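Local coordinates for protein 5-cytosine DNA methyltransferase (Entamoeba histolytica, PDB 3QV2) that probably transfers a methyl group from S-adenosylmethionine to the C5 position of cytosine in tRNA or DNA, as a member of the Dnmt2 group, at residues Ile164-Ser169 / Ser197-Asn202; Asp223-Gly226 / Arg231-Cys234. All blocks are in the same frame, centred on the assembly; numbering follows the deposited sequence.

Overall arrangement
Interaction 1 closes before interaction 2 opens, so the two follow in series along the chain, with their centres about 10 Å apart on the same side of the chain's centre. The 164-169 segment joins the last two strands of the large mixed sheet, 153-159 and 172-178, in the Rossmann-like core; it meets the other three segments, which come after that sheet and probably belong to the smaller, target-recognition lobe of the family. The two contacts touch through Asn168 ND2, probably hydrogen-bonded to Thr232 OG1 (2.8 Å), and through Ser169 N, which probably bonds to Thr232 O (2.9 Å). Both lie away from the annotated sites.

Interaction 1: residues Ile164-Ser169 / Ser197-Asn202; sequences IGIPNS and SNYLDN
The phenol ring of Tyr199 meets Pro167 obliquely, ring CE1 lying 3.5 Å from Pro167 CG, while its hydroxyl end runs on past the proline to Ile166. The two side chains approach from opposite directions, and the pyrrolidine presents its CG-CD side: Pro167 CD is 3.6 Å from Tyr199 OH. Ile166 adds its end methyl, CD1, 3.7 Å from the same oxygen, crossing the tyrosine at about a right angle. Both torsions of Ile166 bend the chain (chi1 -58°, chi2 -60°), which brings CD1 nearer to the tyrosine than the bond leaving its backbone would suggest. All three residues are buried, and the long tyrosine suits the 9.6 Å between Pro167 CA and Tyr199 CA, since its ring bridges most of it. The hydroxyl has its polar partner in Ser194 OG, so the apolar neighbours need not satisfy it. Pro167 sits at the centre of an inverse gamma turn, closed by the bond from Asn168 N to Ile166 O (2.6 Å); the restricted phi of proline (here -70°) fits this tight bend in the loop between strands 153-159 and 172-178. Gly165 to Ser169 open what is, by its sequence, motif VIII of the C5-methyltransferases. Ile282 of helix 276-282 touches the Tyr199 side chain, while on the other segment Phe312 of helix 311-321 packs against Ile166.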
ATOM      1  N   ILE A 164       7.852  -9.237   9.388  1.00 20.33           N
ATOM      2  CA  ILE A 164       9.258  -8.911   9.168  1.00 19.24           C
ATOM      3  C   ILE A 164       9.779  -7.883  10.172  1.00 21.58           C
ATOM      4  O   ILE A 164      10.777  -7.209   9.922  1.00 23.16           O
ATOM      5  CB  ILE A 164       9.521  -8.410   7.732  1.00 18.29           C
ATOM      6  CG1 ILE A 164       8.660  -7.185   7.422  1.00 18.92           C
ATOM      7  CG2 ILE A 164       9.268  -9.520   6.723  1.00 19.24           C
ATOM      8  CD1 ILE A 164       8.906  -6.598   6.050  1.00 15.15           C
ATOM      9  N   GLY A 165       9.094  -7.762  11.303  1.00 21.21           N
ATOM     10  CA  GLY A 165       9.578  -6.947  12.404  1.00 20.89           C
ATOM     11  C   GLY A 165       9.184  -5.481  12.368  1.00 23.89           C
ATOM     12  O   GLY A 165       9.764  -4.665  13.084  1.00 25.57           O
ATOM     13  N   ILE A 166       8.203  -5.143  11.539  1.00 24.65           N
ATOM     14  CA  ILE A 166       7.694  -3.777  11.490  1.00 25.22           C
ATOM     15  C   ILE A 166       6.459  -3.651  12.376  1.00 25.68           C
ATOM     16  O   ILE A 166       5.481  -4.373  12.190  1.00 29.11           O
ATOM     17  CB  ILE A 166       7.355  -3.346  10.051  1.00 26.76           C
ATOM     18  CG1 ILE A 166       8.594  -3.456   9.157  1.00 25.84           C
ATOM     19  CG2 ILE A 166       6.815  -1.924  10.032  1.00 21.61           C
ATOM     20  CD1 ILE A 166       9.752  -2.593   9.610  1.00 23.85           C
ATOM     21  N   PRO A 167       6.506  -2.730  13.351  1.00 25.72           N
ATOM     22  CA  PRO A 167       5.435  -2.552  14.340  1.00 28.80           C
ATOM     23  C   PRO A 167       4.159  -1.963  13.741  1.00 27.18           C
ATOM     24  O   PRO A 167       3.741  -0.871  14.127  1.00 25.67           O
ATOM     25  CB  PRO A 167       6.053  -1.573  15.344  1.00 27.16           C
ATOM     26  CG  PRO A 167       7.044  -0.803  14.550  1.00 26.00           C
ATOM     27  CD  PRO A 167       7.612  -1.780  13.559  1.00 25.14           C
ATOM     28  N   ASN A 168       3.549  -2.687  12.810  1.00 24.60           N
ATOM     29  CA  ASN A 168       2.294  -2.256  12.205  1.00 22.91           C
ATOM     30  C   ASN A 168       1.563  -3.404  11.525  1.00 24.20           C
ATOM     31  O   ASN A 168       2.129  -4.103  10.685  1.00 26.19           O
ATOM     32  CB  ASN A 168       2.532  -1.122  11.206  1.00 21.56           C
ATOM     33  CG  ASN A 168       1.253  -0.674  10.521  1.00 25.62           C
ATOM     34  OD1 ASN A 168       0.987  -1.040   9.375  1.00 29.71           O
ATOM     35  ND2 ASN A 168       0.451   0.116  11.225  1.00 23.39           N
ATOM     36  N   SER A 169       0.302  -3.595  11.894  1.00 23.40           N
ATOM     37  CA  SER A 169      -0.507  -4.649  11.304  1.00 23.78           C
ATOM     38  C   SER A 169      -1.214  -4.168  10.046  1.00 24.70           C
ATOM     39  O   SER A 169      -2.122  -3.340  10.110  1.00 24.80           O
ATOM     40  CB  SER A 169      -1.530  -5.169  12.314  1.00 27.52           C
ATOM     41  OG  SER A 169      -0.888  -5.793  13.412  1.00 33.58           O
ATOM     42  N   SER A 197       8.755   3.656  18.848  1.00 33.09           N
ATOM     43  CA  SER A 197       9.554   4.830  19.181  1.00 34.79           C
ATOM     44  C   SER A 197      10.256   5.410  17.954  1.00 36.07           C
ATOM     45  O   SER A 197      10.298   6.625  17.769  1.00 36.63           O
ATOM     46  CB  SER A 197      10.596   4.470  20.246  1.00 36.58           C
ATOM     47  OG  SER A 197      10.027   3.683  21.281  1.00 40.21           O
ATOM     48  N   ASN A 198      10.799   4.530  17.117  1.00 37.24           N
ATOM     49  CA  ASN A 198      11.618   4.941  15.976  1.00 37.25           C
ATOM     50  C   ASN A 198      10.888   5.775  14.923  1.00 35.02           C
ATOM     51  O   ASN A 198      11.522   6.423  14.091  1.00 35.95           O
ATOM     52  CB  ASN A 198      12.260   3.718  15.312  1.00 38.70           C
ATOM     53  CG  ASN A 198      13.203   2.975  16.242  1.00 41.95           C
ATOM     54  OD1 ASN A 198      12.790   2.072  16.971  1.00 41.70           O
ATOM     55  ND2 ASN A 198      14.478   3.349  16.217  1.00 43.54           N
ATOM     56  N   TYR A 199       9.561   5.763  14.959  1.00 31.46           N
ATOM     57  CA  TYR A 199       8.777   6.412  13.913  1.00 28.60           C
ATOM     58  C   TYR A 199       8.104   7.697  14.382  1.00 28.49           C
ATOM     59  O   TYR A 199       7.465   8.396  13.595  1.00 27.12           O
ATOM     60  CB  TYR A 199       7.727   5.443  13.368  1.00 28.23           C
ATOM     61  CG  TYR A 199       8.290   4.103  12.938  1.00 27.22           C
ATOM     62  CD1 TYR A 199       8.470   3.075  13.855  1.00 26.88           C
ATOM     63  CD2 TYR A 199       8.641   3.868  11.614  1.00 24.46           C
ATOM     64  CE1 TYR A 199       8.984   1.851  13.468  1.00 25.86           C
ATOM     65  CE2 TYR A 199       9.155   2.647  11.218  1.00 25.58           C
ATOM     66  CZ  TYR A 199       9.324   1.643  12.150  1.00 26.07           C
ATOM     67  OH  TYR A 199       9.835   0.424  11.768  1.00 25.82           O
ATOM     68  N   LEU A 200       8.255   8.012  15.663  1.00 29.27           N
ATOM     69  CA  LEU A 200       7.568   9.153  16.258  1.00 27.76           C
ATOM     70  C   LEU A 200       8.259  10.479  15.961  1.00 28.94           C
ATOM     71  O   LEU A 200       9.468  10.608  16.145  1.00 33.22           O
ATOM     72  CB  LEU A 200       7.474   8.970  17.772  1.00 25.19           C
ATOM     73  CG  LEU A 200       6.754   7.716  18.265  1.00 25.68           C
ATOM     74  CD1 LEU A 200       6.895   7.571  19.774  1.00 26.22           C
ATOM     75  CD2 LEU A 200       5.290   7.751  17.861  1.00 21.87           C
ATOM     76  N   ASP A 201       7.487  11.462  15.505  1.00 27.44           N
ATOM     77  CA  ASP A 201       7.961  12.838  15.471  1.00 34.98           C
ATOM     78  C   ASP A 201       8.200  13.275  16.910  1.00 43.82           C
ATOM     79  O   ASP A 201       7.638  12.698  17.841  1.00 45.53           O
ATOM     80  CB  ASP A 201       6.940  13.759  14.807  1.00 35.11           C
ATOM     81  CG  ASP A 201       6.595  13.332  13.399  1.00 35.54           C
ATOM     82  OD1 ASP A 201       7.384  12.587  12.781  1.00 37.78           O
ATOM     83  OD2 ASP A 201       5.530  13.750  12.901  1.00 35.89           O
ATOM     84  N   ASN A 202       9.022  14.300  17.100  1.00 47.09           N
ATOM     85  CA  ASN A 202       9.456  14.654  18.450  1.00 55.57           C
ATOM     86  C   ASN A 202       8.906  15.967  19.006  1.00 59.64           C
ATOM     87  O   ASN A 202       9.216  16.333  20.140  1.00 61.90           O
ATOM     88  CB  ASN A 202      10.985  14.626  18.551  1.00 57.41           C
ATOM     89  CG  ASN A 202      11.653  15.451  17.473  1.00 59.67           C
ATOM     90  OD1 ASN A 202      12.194  14.913  16.508  1.00 60.11           O
ATOM     91  ND2 ASN A 202      11.613  16.768  17.629  1.00 60.34           N
TER

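Interaction 2: residues Asp223-Gly226 / Arg231-Cys234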
ATOM      1  N   ASP A 223      -7.990   1.909  19.751  1.00 22.79           N
ATOM      2  CA  ASP A 223      -6.883   1.011  20.043  1.00 22.42           C
ATOM      3  C   ASP A 223      -5.687   1.885  20.392  1.00 24.73           C
ATOM      4  O   ASP A 223      -5.172   2.614  19.544  1.00 30.48           O
ATOM      5  CB  ASP A 223      -6.563   0.122  18.842  1.00 26.43           C
ATOM      6  CG  ASP A 223      -5.414  -0.830  19.116  1.00 26.97           C
ATOM      7  OD1 ASP A 223      -5.678  -1.978  19.532  1.00 32.28           O
ATOM      8  OD2 ASP A 223      -4.249  -0.427  18.923  1.00 21.50           O
ATOM      9  N   ILE A 224      -5.254   1.826  21.647  1.00 23.15           N
ATOM     10  CA  ILE A 224      -4.218   2.730  22.135  1.00 24.77           C
ATOM     11  C   ILE A 224      -2.884   2.020  22.347  1.00 27.22           C
ATOM     12  O   ILE A 224      -2.837   0.908  22.875  1.00 29.98           O
ATOM     13  CB  ILE A 224      -4.646   3.415  23.446  1.00 21.69           C
ATOM     14  CG1 ILE A 224      -6.042   4.023  23.295  1.00 19.22           C
ATOM     15  CG2 ILE A 224      -3.638   4.479  23.848  1.00 24.62           C
ATOM     16  CD1 ILE A 224      -6.535   4.733  24.536  1.00 18.11           C
ATOM     17  N   VAL A 225      -1.803   2.675  21.934  1.00 25.21           N
ATOM     18  CA  VAL A 225      -0.465   2.111  22.063  1.00 25.74           C
ATOM     19  C   VAL A 225       0.533   3.117  22.630  1.00 25.95           C
ATOM     20  O   VAL A 225       0.366   4.329  22.484  1.00 23.71           O
ATOM     21  CB  VAL A 225       0.064   1.611  20.705  1.00 23.90           C
ATOM     22  CG1 VAL A 225      -0.797   0.472  20.187  1.00 24.41           C
ATOM     23  CG2 VAL A 225       0.107   2.752  19.701  1.00 19.93           C
ATOM     24  N   GLY A 226       1.569   2.600  23.282  1.00 28.88           N
ATOM     25  CA  GLY A 226       2.656   3.418  23.785  1.00 28.05           C
ATOM     26  C   GLY A 226       3.903   3.195  22.952  1.00 30.12           C
ATOM     27  O   GLY A 226       3.927   2.323  22.085  1.00 32.08           O
ATOM     28  N   ARG A 231       2.718  -3.268  18.469  1.00 42.16           N
ATOM     29  CA  ARG A 231       2.446  -2.778  17.125  1.00 38.55           C
ATOM     30  C   ARG A 231       1.331  -1.737  17.085  1.00 37.05           C
ATOM     31  O   ARG A 231       0.621  -1.524  18.069  1.00 37.84           O
ATOM     32  CB  ARG A 231       2.078  -3.945  16.205  1.00 36.45           C
ATOM     33  CG  ARG A 231       0.596  -4.296  16.215  1.00 36.98           C
ATOM     34  CD  ARG A 231       0.129  -4.761  17.589  1.00 41.64           C
ATOM     35  NE  ARG A 231      -1.322  -4.929  17.636  1.00 45.64           N
ATOM     36  CZ  ARG A 231      -2.167  -4.030  18.134  1.00 47.00           C
ATOM     37  NH1 ARG A 231      -1.710  -2.893  18.643  1.00 46.95           N
ATOM     38  NH2 ARG A 231      -3.470  -4.272  18.128  1.00 48.13           N
ATOM     39  N   THR A 232       1.192  -1.094  15.931  1.00 30.90           N
ATOM     40  CA  THR A 232       0.083  -0.189  15.666  1.00 28.42           C
ATOM     41  C   THR A 232      -0.910  -0.872  14.731  1.00 29.57           C
ATOM     42  O   THR A 232      -0.532  -1.736  13.940  1.00 31.25           O
ATOM     43  CB  THR A 232       0.569   1.109  15.006  1.00 23.09           C
ATOM     44  OG1 THR A 232       1.314   0.792  13.823  1.00 19.68           O
ATOM     45  CG2 THR A 232       1.456   1.893  15.960  1.00 20.43           C
ATOM     46  N   CYS A 233      -2.179  -0.486  14.819  1.00 25.97           N
ATOM     47  CA  CYS A 233      -3.204  -1.068  13.959  1.00 24.51           C
ATOM     48  C   CYS A 233      -3.109  -0.537  12.534  1.00 24.20           C
ATOM     49  O   CYS A 233      -2.398   0.431  12.266  1.00 25.93           O
ATOM     50  CB  CYS A 233      -4.604  -0.818  14.527  1.00 26.00           C
ATOM     51  SG  CYS A 233      -5.006  -1.821  15.978  1.00 37.33           S
ATOM     52  N   CYS A 234      -3.826  -1.184  11.620  1.00 23.22           N
ATOM     53  CA  CYS A 234      -3.829  -0.775  10.223  1.00 21.51           C
ATOM     54  C   CYS A 234      -4.373   0.640  10.059  1.00 19.73           C
ATOM     55  O   CYS A 234      -5.488   0.939  10.487  1.00 22.49           O
ATOM     56  CB  CYS A 234      -4.656  -1.752   9.387  1.00 22.51           C
ATOM     57  SG  CYS A 234      -4.773  -1.330   7.634  1.00 30.42           S
TER
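Asp223 OD2 is approached by three groups: Ser248 OG, to which it is hydrogen-bonded, Cys233 SG at 3.3 Å, and Arg231 NH1, farther off. The other carboxylate oxygen, Asp223 OD1, completes a salt bridge with Arg231 NH2 at 3.5 Å. As a hydrogen bond this one is long and weak, although it is nearly straight (177°) and the oxygen lies at the edge of the guanidinium, in its plane. The carboxylate and guanidinium planes are turned 45° apart, so the pair is not a flat, two-pronged bridge. Arg231 starts out pointing away from Asp223, and a bend at chi2 folds its chain back until the charged end arrives; the long arginine chain spans this detour. Cys233 packs its sulfur against the acid, 3.3 Å from Asp223 CG, a close fit that a small, polarisable side chain can make beside a carboxylate. Two residues on, Val225 of strand 224-226 supplies the apolar part. Its CG1 sits 3.2 Å from Arg231 O and also reaches the guanidinium edge, while CG2 meets Thr232 CG2 at 4.1 Å. Branching at CB thus lets one residue touch two neighbours, and a chi1 of 55° turns the hydroxyl of Thr232 to Pro167 O and Asn168 ND2 and its CG2 to Val225. Ser248 ties both segments together, since its OG also bonds to Cys233 N. Four residues separate the segments, and the chain turns back so that 231-234 lies beside strand 224-226, whose backbone pairs in parallel with strand 249-251, Ile224 facing away from this contact toward Ile249 and Cys251.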